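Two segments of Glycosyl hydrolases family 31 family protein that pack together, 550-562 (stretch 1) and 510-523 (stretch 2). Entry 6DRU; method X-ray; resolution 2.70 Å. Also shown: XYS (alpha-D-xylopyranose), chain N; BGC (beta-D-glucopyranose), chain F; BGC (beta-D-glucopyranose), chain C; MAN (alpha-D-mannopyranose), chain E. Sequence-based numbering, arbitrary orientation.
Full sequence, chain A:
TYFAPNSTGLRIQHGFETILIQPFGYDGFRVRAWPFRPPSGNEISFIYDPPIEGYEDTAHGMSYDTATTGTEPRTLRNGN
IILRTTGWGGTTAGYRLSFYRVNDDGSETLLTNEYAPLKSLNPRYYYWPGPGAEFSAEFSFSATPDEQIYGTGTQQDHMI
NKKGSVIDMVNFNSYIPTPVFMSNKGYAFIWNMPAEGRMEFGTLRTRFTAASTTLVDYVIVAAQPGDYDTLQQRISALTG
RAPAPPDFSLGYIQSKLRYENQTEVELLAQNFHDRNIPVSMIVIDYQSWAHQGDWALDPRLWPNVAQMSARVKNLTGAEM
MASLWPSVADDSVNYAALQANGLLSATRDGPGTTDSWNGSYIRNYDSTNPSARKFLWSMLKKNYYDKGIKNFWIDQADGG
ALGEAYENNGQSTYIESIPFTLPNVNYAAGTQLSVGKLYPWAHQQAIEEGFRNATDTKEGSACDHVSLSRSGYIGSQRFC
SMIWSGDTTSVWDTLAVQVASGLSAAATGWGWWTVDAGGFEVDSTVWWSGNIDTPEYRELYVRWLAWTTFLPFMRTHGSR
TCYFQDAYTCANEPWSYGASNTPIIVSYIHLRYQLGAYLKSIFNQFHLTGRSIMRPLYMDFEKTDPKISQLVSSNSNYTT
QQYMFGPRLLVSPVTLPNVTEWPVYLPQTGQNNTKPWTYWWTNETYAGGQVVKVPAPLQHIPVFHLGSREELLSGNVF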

# COMPACT_ATOMS: atom_id res chain seq x y z
N PHE A 550 -41.07 -0.87 30.08
CA PHE A 550 -41.26 -2.08 29.29
C PHE A 550 -40.09 -2.28 28.34
O PHE A 550 -40.28 -2.50 27.14
CB PHE A 550 -42.59 -2.01 28.54
CG PHE A 550 -43.77 -1.77 29.44
CD1 PHE A 550 -44.44 -2.83 30.03
CD2 PHE A 550 -44.20 -0.47 29.72
CE1 PHE A 550 -45.52 -2.61 30.86
CE2 PHE A 550 -45.28 -0.25 30.55
CZ PHE A 550 -45.94 -1.32 31.12
N LEU A 551 -38.88 -2.21 28.88
CA LEU A 551 -37.63 -2.48 28.19
C LEU A 551 -36.81 -3.44 29.02
O LEU A 551 -37.06 -3.59 30.22
CB LEU A 551 -36.84 -1.18 27.94
CG LEU A 551 -37.34 -0.27 26.83
CD1 LEU A 551 -36.52 1.00 26.77
CD2 LEU A 551 -37.30 -1.00 25.50
N PRO A 552 -35.84 -4.13 28.42
CA PRO A 552 -35.04 -5.09 29.19
C PRO A 552 -34.42 -4.50 30.44
O PRO A 552 -34.30 -5.21 31.45
CB PRO A 552 -33.97 -5.54 28.18
CG PRO A 552 -34.66 -5.42 26.86
CD PRO A 552 -35.52 -4.19 26.97
N PHE A 553 -34.03 -3.23 30.41
CA PHE A 553 -33.53 -2.54 31.59
C PHE A 553 -34.10 -1.14 31.62
O PHE A 553 -34.07 -0.43 30.61
CB PHE A 553 -31.99 -2.50 31.61
CG PHE A 553 -31.35 -3.84 31.81
CD1 PHE A 553 -31.12 -4.33 33.09
CD2 PHE A 553 -30.98 -4.62 30.72
CE1 PHE A 553 -30.54 -5.57 33.28
CE2 PHE A 553 -30.40 -5.86 30.91
CZ PHE A 553 -30.18 -6.33 32.19
N MET A 554 -34.64 -0.74 32.77
CA MET A 554 -35.23 0.58 32.95
C MET A 554 -34.17 1.49 33.57
O MET A 554 -33.80 1.32 34.74
CB MET A 554 -36.47 0.50 33.83
CG MET A 554 -37.25 1.81 33.91
SD MET A 554 -38.45 1.82 35.25
CE MET A 554 -39.17 3.44 35.04
N ARG A 555 -33.69 2.45 32.79
CA ARG A 555 -32.65 3.36 33.24
C ARG A 555 -32.90 4.75 32.66
O ARG A 555 -33.19 4.88 31.46
CB ARG A 555 -31.25 2.87 32.85
CG ARG A 555 -30.19 3.96 32.81
CD ARG A 555 -28.81 3.39 32.48
NE ARG A 555 -27.89 4.42 31.99
CZ ARG A 555 -27.81 4.78 30.71
NH1 ARG A 555 -28.59 4.20 29.81
NH2 ARG A 555 -26.96 5.72 30.33
N THR A 556 -32.79 5.77 33.50
CA THR A 556 -32.88 7.15 33.08
C THR A 556 -31.49 7.78 33.11
O THR A 556 -30.67 7.46 33.98
CB THR A 556 -33.85 7.94 33.97
OG1 THR A 556 -33.91 9.30 33.53
CG2 THR A 556 -33.41 7.89 35.43
N HIS A 557 -31.24 8.68 32.16
CA HIS A 557 -29.94 9.32 32.01
C HIS A 557 -30.08 10.42 30.98
O HIS A 557 -30.96 10.38 30.12
CB HIS A 557 -28.86 8.31 31.59
CG HIS A 557 -27.51 8.93 31.36
ND1 HIS A 557 -26.80 9.55 32.36
CD2 HIS A 557 -26.76 9.03 30.24
CE1 HIS A 557 -25.66 10.00 31.87
NE2 HIS A 557 -25.61 9.70 30.58
N GLY A 558 -29.20 11.41 31.07
CA GLY A 558 -29.18 12.48 30.10
C GLY A 558 -28.46 13.70 30.63
O GLY A 558 -28.12 13.79 31.81
N SER A 559 -28.21 14.64 29.71
CA SER A 559 -27.60 15.92 30.03
C SER A 559 -28.68 16.98 29.85
O SER A 559 -28.91 17.49 28.75
CB SER A 559 -26.39 16.19 29.14
OG SER A 559 -25.71 17.37 29.53
N ARG A 560 -29.36 17.30 30.95
CA ARG A 560 -30.52 18.18 30.91
C ARG A 560 -30.10 19.64 31.01
O ARG A 560 -29.00 19.98 31.46
CB ARG A 560 -31.48 17.85 32.05
CG ARG A 560 -31.88 16.38 32.13
CD ARG A 560 -32.86 16.01 31.03
NE ARG A 560 -33.25 14.61 31.12
CZ ARG A 560 -32.84 13.66 30.28
NH1 ARG A 560 -32.02 13.97 29.28
NH2 ARG A 560 -33.25 12.41 30.44
N THR A 561 -31.00 20.52 30.58
CA THR A 561 -30.92 21.95 30.85
C THR A 561 -32.11 22.35 31.70
O THR A 561 -33.08 21.59 31.85
CB THR A 561 -30.86 22.76 29.54
OG1 THR A 561 -30.85 24.16 29.84
CG2 THR A 561 -32.03 22.43 28.64
N CYS A 562 -32.05 23.54 32.29
CA CYS A 562 -33.05 23.94 33.26
C CYS A 562 -32.98 25.44 33.48
O CYS A 562 -32.02 26.11 33.09
CB CYS A 562 -32.88 23.18 34.58
SG CYS A 562 -31.28 23.41 35.41
C1 XYS N . -20.82 9.79 26.51
C2 XYS N . -21.91 8.83 26.94
C3 XYS N . -22.82 9.53 27.92
C4 XYS N . -22.00 10.11 29.05
C5 XYS N . -20.88 10.95 28.48
O1 XYS N . -21.40 10.92 25.92
O2 XYS N . -22.64 8.41 25.81
O3 XYS N . -23.76 8.61 28.43
O4 XYS N . -22.83 10.91 29.86
O5 XYS N . -20.06 10.16 27.64
C2 BGC F . -23.22 17.03 26.51
C3 BGC F . -21.99 16.53 25.83
C4 BGC F . -22.11 16.75 24.31
C5 BGC F . -22.47 18.17 24.02
C6 BGC F . -22.66 18.36 22.52
C1 BGC F . -23.44 18.46 26.10
O2 BGC F . -23.05 16.95 27.94
O3 BGC F . -21.84 15.18 26.09
O4 BGC F . -20.87 16.46 23.69
O5 BGC F . -23.67 18.50 24.69
O6 BGC F . -22.86 19.72 22.24
C2 BGC C . -25.99 22.30 25.48
C3 BGC C . -25.65 20.86 25.40
C4 BGC C . -24.80 20.45 26.61
C5 BGC C . -25.48 20.88 27.88
C6 BGC C . -24.62 20.50 29.07
C1 BGC C . -26.63 22.59 26.82
O1 BGC C . -26.98 23.93 26.89
O2 BGC C . -26.92 22.63 24.42
O3 BGC C . -24.94 20.63 24.23
O4 BGC C . -24.62 19.05 26.63
O5 BGC C . -25.69 22.28 27.86
O6 BGC C . -23.93 21.64 29.54
C1 MAN E . -36.93 19.35 12.27
C2 MAN E . -36.00 20.52 12.46
C3 MAN E . -34.68 20.03 13.03
C4 MAN E . -34.96 19.21 14.28
C5 MAN E . -35.95 18.12 13.93
C6 MAN E . -36.22 17.25 15.14
O2 MAN E . -36.58 21.43 13.36
O3 MAN E . -33.86 21.12 13.35
O4 MAN E . -33.76 18.65 14.76
O5 MAN E . -37.16 18.70 13.50
O6 MAN E . -36.89 16.08 14.72
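Stretch 2, residues 510-523: WGWWTVDAGGFEVD

Stretch 2 (510-523) runs alongside stretch 1 (550-562) in the same direction, largely as extended loop with a short strand at 513-514. The register follows the CA pairs: Pro552 CA lies 5.8 Å from Trp512 CA, Phe553 CA 5.5 Å from Thr514 CA, Thr556 CA 4.3 Å from Ala517 CA, Gly558 CA 4.0 Å from Phe520 CA, and Arg560 CA 7.2 Å from Val522 CA. Between the Phe553-Thr514 and Gly558-Phe520 pairs stretch 2 folds into a type II turn from Asp516 to Gly519, closed by Gly519 N to Asp516 O at 3.0 Å. Direct backbone bonding is sparse: Ala517 N to Arg555 O is long and weak at 3.4 Å, whereas Ser559 N to Phe520 O, at 3.0 Å and well aligned, fixes the chains beyond the turn. Water 1 spans the gap near the strand, accepting from Arg555 N at 3.2 Å and donating to Val515 O at 3.1 Å.

At the first end, Leu551 spreads over two residues, CD2 3.8 Å from Trp513 CZ3 and CD1 3.5 Å from Val515 CG2. Pro552 CG meets Gly511 O at 3.2 Å, and Phe553 CE2 approaches Trp512 CB at 3.5 Å. Arg555 forms a salt bridge with Asp516, NH1 to OD2 2.7 Å, although the hydrogen bonds within it are weak, being strongly bent. Arg560 CB points away, but the chain bends back so that NH1 donates to Gly519 O at 2.9 Å, with NH2 2.6 Å from Ala517 O; a CB on Gly518 would clash with NH2. The rings of His557 and Phe520 lie near parallel but slid apart, centroids 5.7 Å, and both reach the xylose: His557 NE2 donates to XYS O4 at 3.1 Å, and Phe520 CE1 lies 3.3 Å from that same O4. Thr561 CG2 closes the contact against Val522 CG2 at 3.9 Å.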

# COMPACT_ATOMS: atom_id res chain seq x y z
N TRP A 510 -28.84 -9.82 20.77
CA TRP A 510 -28.62 -9.03 21.98
C TRP A 510 -29.96 -8.81 22.68
O TRP A 510 -30.87 -8.20 22.10
CB TRP A 510 -27.96 -7.69 21.65
CG TRP A 510 -26.71 -7.81 20.83
CD1 TRP A 510 -25.92 -8.91 20.68
CD2 TRP A 510 -26.11 -6.78 20.05
NE1 TRP A 510 -24.86 -8.63 19.86
CE2 TRP A 510 -24.95 -7.32 19.45
CE3 TRP A 510 -26.43 -5.44 19.79
CZ2 TRP A 510 -24.12 -6.58 18.61
CZ3 TRP A 510 -25.60 -4.71 18.96
CH2 TRP A 510 -24.46 -5.28 18.38
N GLY A 511 -30.06 -9.28 23.92
CA GLY A 511 -31.28 -9.12 24.68
C GLY A 511 -31.19 -8.01 25.70
O GLY A 511 -32.18 -7.30 25.95
N TRP A 512 -30.02 -7.84 26.31
CA TRP A 512 -29.81 -6.82 27.34
C TRP A 512 -29.60 -5.48 26.65
O TRP A 512 -28.47 -5.02 26.44
CB TRP A 512 -28.63 -7.19 28.23
CG TRP A 512 -28.76 -8.51 28.95
CD1 TRP A 512 -29.55 -9.57 28.61
CD2 TRP A 512 -28.06 -8.91 30.14
NE1 TRP A 512 -29.39 -10.60 29.51
CE2 TRP A 512 -28.48 -10.22 30.46
CE3 TRP A 512 -27.12 -8.28 30.97
CZ2 TRP A 512 -27.99 -10.91 31.57
CZ3 TRP A 512 -26.64 -8.97 32.07
CH2 TRP A 512 -27.08 -10.27 32.36
N TRP A 513 -30.71 -4.83 26.31
CA TRP A 513 -30.69 -3.57 25.57
C TRP A 513 -31.56 -2.55 26.30
O TRP A 513 -32.56 -2.90 26.94
CB TRP A 513 -31.19 -3.77 24.14
CG TRP A 513 -31.17 -2.53 23.31
CD1 TRP A 513 -30.12 -2.06 22.57
CD2 TRP A 513 -32.24 -1.60 23.12
NE1 TRP A 513 -30.48 -0.89 21.93
CE2 TRP A 513 -31.77 -0.59 22.26
CE3 TRP A 513 -33.55 -1.53 23.60
CZ2 TRP A 513 -32.57 0.48 21.86
CZ3 TRP A 513 -34.34 -0.47 23.21
CH2 TRP A 513 -33.85 0.52 22.35
N THR A 514 -31.17 -1.28 26.19
CA THR A 514 -31.87 -0.20 26.88
C THR A 514 -31.54 1.12 26.21
O THR A 514 -30.78 1.17 25.23
CB THR A 514 -31.52 -0.20 28.37
OG1 THR A 514 -31.94 1.03 28.97
CG2 THR A 514 -30.02 -0.41 28.56
N VAL A 515 -32.11 2.21 26.74
CA VAL A 515 -31.93 3.55 26.21
C VAL A 515 -31.69 4.52 27.36
O VAL A 515 -31.70 4.13 28.54
CB VAL A 515 -33.15 4.03 25.39
CG1 VAL A 515 -33.21 3.34 24.05
CG2 VAL A 515 -34.44 3.81 26.18
N ASP A 516 -31.48 5.78 27.02
CA ASP A 516 -31.48 6.88 27.98
C ASP A 516 -32.89 7.46 28.03
O ASP A 516 -33.36 8.05 27.05
CB ASP A 516 -30.46 7.95 27.60
CG ASP A 516 -29.03 7.51 27.83
OD1 ASP A 516 -28.12 8.29 27.51
OD2 ASP A 516 -28.83 6.37 28.29
N ALA A 517 -33.56 7.30 29.16
CA ALA A 517 -34.92 7.82 29.32
C ALA A 517 -34.93 9.33 29.18
O ALA A 517 -34.36 10.05 30.01
CB ALA A 517 -35.51 7.40 30.66
N GLY A 518 -35.56 9.83 28.12
CA GLY A 518 -35.64 11.25 27.86
C GLY A 518 -34.63 11.78 26.88
O GLY A 518 -34.59 13.00 26.64
N GLY A 519 -33.81 10.92 26.28
CA GLY A 519 -32.74 11.36 25.41
C GLY A 519 -31.52 11.78 26.21
O GLY A 519 -31.51 11.82 27.44
N PHE A 520 -30.45 12.11 25.48
CA PHE A 520 -29.20 12.53 26.10
C PHE A 520 -28.86 13.98 25.79
O PHE A 520 -28.71 14.79 26.71
CB PHE A 520 -28.06 11.61 25.66
CG PHE A 520 -26.71 12.06 26.15
CD1 PHE A 520 -26.35 11.89 27.48
CD2 PHE A 520 -25.81 12.67 25.29
CE1 PHE A 520 -25.12 12.30 27.94
CE2 PHE A 520 -24.58 13.09 25.75
CZ PHE A 520 -24.23 12.91 27.07
N GLU A 521 -28.72 14.34 24.51
CA GLU A 521 -28.27 15.66 24.12
C GLU A 521 -29.45 16.60 23.90
O GLU A 521 -30.55 16.19 23.52
CB GLU A 521 -27.43 15.60 22.84
CG GLU A 521 -25.99 15.19 23.05
CD GLU A 521 -25.16 15.34 21.79
OE1 GLU A 521 -25.62 16.03 20.85
OE2 GLU A 521 -24.05 14.78 21.73
N VAL A 522 -29.20 17.89 24.13
CA VAL A 522 -30.16 18.93 23.79
C VAL A 522 -30.08 19.20 22.29
O VAL A 522 -28.99 19.34 21.73
CB VAL A 522 -29.88 20.20 24.60
CG1 VAL A 522 -30.58 21.40 23.98
CG2 VAL A 522 -30.32 20.02 26.04
N ASP A 523 -31.24 19.27 21.65
CA ASP A 523 -31.32 19.71 20.26
C ASP A 523 -31.35 21.24 20.23
O ASP A 523 -32.30 21.85 20.74
CB ASP A 523 -32.56 19.12 19.58
CG ASP A 523 -32.55 19.30 18.07
OD1 ASP A 523 -32.02 20.32 17.58
OD2 ASP A 523 -33.08 18.41 17.37
O HOH W 1 -34.09 2.48 29.63
O HOH W 2 -27.69 18.09 26.62